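Putative uncharacterized protein (Mycobacterium tuberculosis, PDB 2ZQ5) probably transfers a sulfuryl group from the donor PAPS to an acceptor substrate, as a sulfotransferase (Stf1) with the family's P-loop-related fold. Local coordinates at residues A[113-118]-A[344-349]; A[106-111]-A[227-232]. All blocks are in the same frame, centred on the assembly; numbering follows the deposited sequence.

Interaction 2 lays helix 104-111 on the inner strand 227-231; interaction 1 sets helix 341-348 against the loop leading into the outermost strand 117-119; their centres are about 11 Å apart. Helix 104-111 runs out into 113-118, the loop and edge strand of interaction 1. Two bonds tie them: Gln118 N reaches Arg227 O at 2.9 Å, pairing neighbouring parallel strands, and His117 ND1 meets Leu111 O at 2.9 Å, fastening the turn to the helix end. Interaction 2 lies deeper, next to the start of helix 104-111, where sulfotransferases of this fold usually hold the 5'-phosphosulfate of PAPS; interaction 1 is centred about 22 Å from the chain centre.

Interaction 1. Residues A[113-118]-A[344-349]; sequences ADPAHQ and RQAMTT
Met347 reaches from the last turn of helix 341-348 alongside the loop that enters strand 117-119, with the CA atoms of Ala113 and Met347 5.7 Å apart. Its CB makes no close contact with 113-118. CG, anti to the carbonyl carbon (chi1 -70°), turns toward the loop and rests against Ala113 CB at 4.0 Å. The chain then runs extended: SD passes onward without a close partner on the loop, and CE ends against Asp114 CB at 4.1 Å. One helix position earlier, Ala346 points its methyl at the loop, where CB lies 3.4 Å from Ala113 O and 4.2 Å from Ala113 CB. With no hydrogen bond joining the segments, this is a small van der Waals contact, mostly of apolar side chains, partly buried.

The loop keeps its shape by its own bonds. A type I turn runs from Asp114 to His117, closed by His117 N to Asp114 O at 2.8 Å. Asp114 CG stands anti to the backbone N, which lets OD1 accept Ala116 N at 2.8 Å (N-H...O 161°) from above the carboxylate plane, an Asx turn; OD2 is hydrogen-bonded to Tyr332 OH. Both carboxylate oxygens thus have partners, fixing the rotation of the group. Asp114 CB also lies 3.4 Å above one face of the His117 ring, toward its rim, so this methylene has the imidazole and Met347 CE as neighbours.

Helix 324-334 is the third element here: Met347 also packs on its Leu325, Val328 and Tyr332. The loop lies between the C-terminal part of helix 341-348 and the edge of the sheet, where Gln118 pairs with strand 227-231.

Interaction 2. Residues A[106-111]-A[227-232]; sequences ALHRLL and RWVLKN
Helix 106-111 and strand 227-231 run nearly antiparallel, at 169°, with their axes 8.5 Å apart at closest approach. The side chains between them are buried, and His108 is central. Its ring receives Lys231 CB over one face, 3.5 Å from the ring centroid and 15° off the normal, a CH-pi contact. From there the lysine chain crosses the histidine at about a right angle and, bent at chi2 (-95°) and chi3, swings back past the ring, CE passing 3.8 Å from His108 ND1. Its NZ forms a salt bridge with Glu173 and hydrogen bonds to the hydroxyls of Thr104 and Thr105, so the buried ammonium is held by three oxygens. NZ remains 4.9 Å from His108 ND1, a nearby positive charge that might disfavour protonation of the imidazole, though its salt bridge to Glu173 would weaken the effect.

At the ring edge, in its plane, a water sits 2.8 Å from His108 NE2 and donates to Val229 O at 2.6 Å, bridging side chain and strand backbone. One turn on, Leu111 CB meets Val229 CG1 at 3.8 Å. The other methyl, CG2, packs against Leu111 O, whose hydrogen-bond partner is His117 ND1.

Strand 94-97, which flanks 227-231 on the side away from 117-119, adds Val96 against both Leu111 and Lys231. Strand 94-97, the following loop and helix 104-111 form the beta-loop-alpha unit of the P-loop-like sulfotransferase fold, here packed on adjacent parallel strand 227-231, consistent with a PAPS phosphosulfate site at the helix start, close to Lys231.

Interaction 1. Residues A[113-118]-A[344-349]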
loop_
_atom_site.group_PDB
_atom_site.type_symbol
_atom_site.label_atom_id
_atom_site.label_comp_id
_atom_site.label_asym_id
_atom_site.label_seq_id
_atom_site.Cartn_x
_atom_site.Cartn_y
_atom_site.Cartn_z
ATOM N N ALA A 113 15.016 0.163 8.637
ATOM C CA ALA A 113 16.399 0.634 8.660
ATOM C C ALA A 113 17.354 -0.395 9.259
ATOM O O ALA A 113 18.563 -0.338 9.025
ATOM C CB ALA A 113 16.490 1.938 9.438
ATOM N N ASP A 114 16.816 -1.325 10.040
ATOM C CA ASP A 114 17.634 -2.365 10.657
ATOM C C ASP A 114 18.336 -3.134 9.538
ATOM O O ASP A 114 17.683 -3.654 8.639
ATOM C CB ASP A 114 16.743 -3.320 11.453
ATOM C CG ASP A 114 17.536 -4.311 12.282
ATOM O OD1 ASP A 114 18.599 -4.770 11.817
ATOM O OD2 ASP A 114 17.084 -4.646 13.397
ATOM N N PRO A 115 19.679 -3.207 9.574
ATOM C CA PRO A 115 20.443 -3.923 8.546
ATOM C C PRO A 115 20.072 -5.402 8.425
ATOM O O PRO A 115 20.337 -6.036 7.398
ATOM C CB PRO A 115 21.888 -3.730 8.998
ATOM C CG PRO A 115 21.850 -2.391 9.664
ATOM C CD PRO A 115 20.582 -2.477 10.481
ATOM N N ALA A 116 19.471 -5.944 9.481
ATOM C CA ALA A 116 19.058 -7.342 9.514
ATOM C C ALA A 116 17.631 -7.496 8.993
ATOM O O ALA A 116 17.071 -8.592 8.992
ATOM C CB ALA A 116 19.156 -7.879 10.938
ATOM N N HIS A 117 17.048 -6.383 8.562
ATOM C CA HIS A 117 15.691 -6.371 8.020
ATOM C C HIS A 117 15.744 -5.951 6.558
ATOM O O HIS A 117 16.771 -5.476 6.074
ATOM C CB HIS A 117 14.807 -5.379 8.785
ATOM C CG HIS A 117 14.484 -5.798 10.186
ATOM N ND1 HIS A 117 13.733 -5.017 11.037
ATOM C CD2 HIS A 117 14.797 -6.917 10.880
ATOM C CE1 HIS A 117 13.596 -5.638 12.196
ATOM N NE2 HIS A 117 14.233 -6.792 12.126
ATOM N N GLN A 118 14.635 -6.138 5.854
ATOM C CA GLN A 118 14.546 -5.750 4.456
ATOM C C GLN A 118 13.153 -5.197 4.194
ATOM O O GLN A 118 12.170 -5.670 4.771
ATOM C CB GLN A 118 14.828 -6.948 3.536
ATOM C CG GLN A 118 13.823 -8.089 3.636
ATOM C CD GLN A 118 14.128 -9.221 2.671
ATOM O OE1 GLN A 118 14.236 -9.010 1.464
ATOM N NE2 GLN A 118 14.258 -10.432 3.201
ATOM N N ARG A 344 20.334 0.528 15.601
ATOM C CA ARG A 344 20.058 1.789 16.275
ATOM C C ARG A 344 20.698 2.955 15.532
ATOM O O ARG A 344 20.077 4.002 15.354
ATOM C CB ARG A 344 20.575 1.755 17.717
ATOM C CG ARG A 344 19.876 0.744 18.610
ATOM C CD ARG A 344 20.358 0.856 20.049
ATOM N NE ARG A 344 20.002 2.137 20.653
ATOM C CZ ARG A 344 18.759 2.516 20.936
ATOM N NH1 ARG A 344 17.739 1.712 20.671
ATOM N NH2 ARG A 344 18.534 3.703 21.484
ATOM N N GLN A 345 21.941 2.773 15.099
ATOM C CA GLN A 345 22.643 3.827 14.374
ATOM C C GLN A 345 21.916 4.161 13.076
ATOM O O GLN A 345 21.675 5.330 12.775
ATOM C CB GLN A 345 24.083 3.402 14.063
ATOM C CG GLN A 345 24.881 4.462 13.313
ATOM C CD GLN A 345 26.327 4.067 13.082
ATOM O OE1 GLN A 345 27.087 3.863 14.029
ATOM N NE2 GLN A 345 26.712 3.951 11.815
ATOM N N ALA A 346 21.564 3.130 12.313
ATOM C CA ALA A 346 20.863 3.320 11.050
ATOM C C ALA A 346 19.535 4.035 11.279
ATOM O O ALA A 346 19.098 4.838 10.456
ATOM C CB ALA A 346 20.624 1.972 10.376
ATOM N N MET A 347 18.900 3.741 12.410
ATOM C CA MET A 347 17.622 4.350 12.752
ATOM C C MET A 347 17.748 5.813 13.166
ATOM O O MET A 347 16.854 6.614 12.898
ATOM C CB MET A 347 16.947 3.557 13.871
ATOM C CG MET A 347 16.454 2.190 13.437
ATOM S SD MET A 347 15.711 1.270 14.786
ATOM C CE MET A 347 15.569 -0.359 14.045
ATOM N N THR A 348 18.851 6.160 13.822
ATOM C CA THR A 348 19.063 7.539 14.253
ATOM C C THR A 348 19.281 8.435 13.039
ATOM O O THR A 348 19.103 9.651 13.113
ATOM C CB THR A 348 20.287 7.666 15.188
ATOM O OG1 THR A 348 21.475 7.291 14.482
ATOM C CG2 THR A 348 20.119 6.773 16.408
ATOM N N THR A 349 19.660 7.820 11.923
ATOM C CA THR A 349 19.909 8.541 10.680
ATOM C C THR A 349 18.595 8.847 9.967
ATOM O O THR A 349 18.567 9.593 8.986
ATOM C CB THR A 349 20.805 7.717 9.733
ATOM O OG1 THR A 349 21.994 7.319 10.426
ATOM C CG2 THR A 349 21.196 8.538 8.513
#

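Interaction 2. Residues A[106-111]-A[227-232]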
loop_
_atom_site.group_PDB
_atom_site.type_symbol
_atom_site.label_atom_id
_atom_site.label_comp_id
_atom_site.label_asym_id
_atom_site.label_seq_id
_atom_site.Cartn_x
_atom_site.Cartn_y
_atom_site.Cartn_z
ATOM N N ALA A 106 6.802 6.808 9.279
ATOM C CA ALA A 106 7.954 6.966 10.157
ATOM C C ALA A 106 8.369 5.617 10.741
ATOM O O ALA A 106 9.556 5.294 10.801
ATOM C CB ALA A 106 7.628 7.948 11.277
ATOM N N LEU A 107 7.386 4.827 11.162
ATOM C CA LEU A 107 7.652 3.515 11.746
ATOM C C LEU A 107 8.222 2.565 10.697
ATOM O O LEU A 107 9.136 1.789 10.971
ATOM C CB LEU A 107 6.364 2.923 12.319
ATOM C CG LEU A 107 6.410 2.455 13.773
ATOM C CD1 LEU A 107 7.598 1.533 13.989
ATOM C CD2 LEU A 107 6.515 3.662 14.682
ATOM N N HIS A 108 7.663 2.639 9.495
ATOM C CA HIS A 108 8.090 1.807 8.375
ATOM C C HIS A 108 9.577 2.031 8.089
ATOM O O HIS A 108 10.348 1.076 7.958
ATOM C CB HIS A 108 7.254 2.166 7.143
ATOM C CG HIS A 108 7.462 1.257 5.971
ATOM N ND1 HIS A 108 7.038 1.586 4.701
ATOM C CD2 HIS A 108 8.017 0.026 5.873
ATOM C CE1 HIS A 108 7.321 0.598 3.874
ATOM N NE2 HIS A 108 7.916 -0.362 4.559
ATOM N N ARG A 109 9.972 3.297 7.999
ATOM C CA ARG A 109 11.360 3.654 7.726
ATOM C C ARG A 109 12.289 3.240 8.862
ATOM O O ARG A 109 13.416 2.805 8.624
ATOM C CB ARG A 109 11.479 5.160 7.497
ATOM C CG ARG A 109 10.729 5.672 6.279
ATOM C CD ARG A 109 10.815 7.186 6.201
ATOM N NE ARG A 109 10.030 7.734 5.099
ATOM C CZ ARG A 109 9.820 9.033 4.911
ATOM N NH1 ARG A 109 10.338 9.917 5.753
ATOM N NH2 ARG A 109 9.090 9.448 3.885
ATOM N N LEU A 110 11.817 3.380 10.095
ATOM C CA LEU A 110 12.623 3.011 11.251
ATOM C C LEU A 110 12.862 1.505 11.299
ATOM O O LEU A 110 14.005 1.050 11.306
ATOM C CB LEU A 110 11.943 3.476 12.542
ATOM C CG LEU A 110 12.019 4.975 12.843
ATOM C CD1 LEU A 110 11.051 5.332 13.955
ATOM C CD2 LEU A 110 13.447 5.342 13.232
ATOM N N LEU A 111 11.782 0.730 11.319
ATOM C CA LEU A 111 11.906 -0.721 11.372
ATOM C C LEU A 111 12.631 -1.266 10.143
ATOM O O LEU A 111 13.348 -2.262 10.228
ATOM C CB LEU A 111 10.517 -1.361 11.496
ATOM C CG LEU A 111 9.717 -0.937 12.733
ATOM C CD1 LEU A 111 8.331 -1.564 12.692
ATOM C CD2 LEU A 111 10.453 -1.355 13.997
ATOM N N ARG A 227 14.678 -10.275 7.912
ATOM C CA ARG A 227 13.259 -10.215 8.245
ATOM C C ARG A 227 12.572 -9.152 7.408
ATOM O O ARG A 227 13.057 -8.029 7.302
ATOM C CB ARG A 227 13.075 -9.866 9.723
ATOM C CG ARG A 227 11.621 -9.846 10.191
ATOM C CD ARG A 227 11.491 -9.086 11.506
ATOM N NE ARG A 227 12.564 -9.446 12.428
ATOM C CZ ARG A 227 12.637 -10.598 13.085
ATOM N NH1 ARG A 227 11.687 -11.514 12.940
ATOM N NH2 ARG A 227 13.684 -10.853 13.857
ATOM N N TRP A 228 11.439 -9.508 6.814
ATOM C CA TRP A 228 10.688 -8.554 6.018
ATOM C C TRP A 228 9.920 -7.582 6.907
ATOM O O TRP A 228 9.424 -7.951 7.979
ATOM C CB TRP A 228 9.691 -9.275 5.106
ATOM C CG TRP A 228 10.230 -9.616 3.757
ATOM C CD1 TRP A 228 10.745 -10.815 3.353
ATOM C CD2 TRP A 228 10.298 -8.746 2.625
ATOM N NE1 TRP A 228 11.123 -10.744 2.031
ATOM C CE2 TRP A 228 10.861 -9.483 1.561
ATOM C CE3 TRP A 228 9.933 -7.409 2.404
ATOM C CZ2 TRP A 228 11.070 -8.929 0.294
ATOM C CZ3 TRP A 228 10.142 -6.858 1.145
ATOM C CH2 TRP A 228 10.704 -7.618 0.105
ATOM N N VAL A 229 9.842 -6.337 6.452
ATOM C CA VAL A 229 9.104 -5.287 7.137
ATOM C C VAL A 229 8.189 -4.701 6.068
ATOM O O VAL A 229 8.656 -4.246 5.020
ATOM C CB VAL A 229 10.031 -4.178 7.671
ATOM C CG1 VAL A 229 9.196 -3.087 8.329
ATOM C CG2 VAL A 229 11.024 -4.761 8.671
ATOM N N LEU A 230 6.887 -4.729 6.335
ATOM C CA LEU A 230 5.885 -4.227 5.399
ATOM C C LEU A 230 5.022 -3.153 6.037
ATOM O O LEU A 230 4.929 -3.068 7.259
ATOM C CB LEU A 230 4.952 -5.363 4.956
ATOM C CG LEU A 230 5.470 -6.650 4.303
ATOM C CD1 LEU A 230 6.389 -6.288 3.144
ATOM C CD2 LEU A 230 6.212 -7.518 5.322
ATOM N N LYS A 231 4.397 -2.330 5.202
ATOM C CA LYS A 231 3.480 -1.308 5.698
ATOM C C LYS A 231 2.419 -1.041 4.639
ATOM O O LYS A 231 2.738 -0.863 3.462
ATOM C CB LYS A 231 4.215 -0.009 6.041
ATOM C CG LYS A 231 3.338 1.004 6.788
ATOM C CD LYS A 231 2.679 2.026 5.868
ATOM C CE LYS A 231 3.661 3.126 5.488
ATOM N NZ LYS A 231 2.976 4.323 4.916
ATOM N N ASN A 232 1.157 -1.019 5.055
ATOM C CA ASN A 232 0.070 -0.766 4.117
ATOM C C ASN A 232 -1.276 -0.686 4.821
ATOM O O ASN A 232 -1.517 -1.393 5.796
ATOM C CB ASN A 232 0.004 -1.887 3.078
ATOM C CG ASN A 232 -0.752 -1.479 1.834
ATOM O OD1 ASN A 232 -0.456 -0.449 1.226
ATOM N ND2 ASN A 232 -1.727 -2.294 1.435
HETATM O O HOH W 1 8.219 -2.702 2.964
#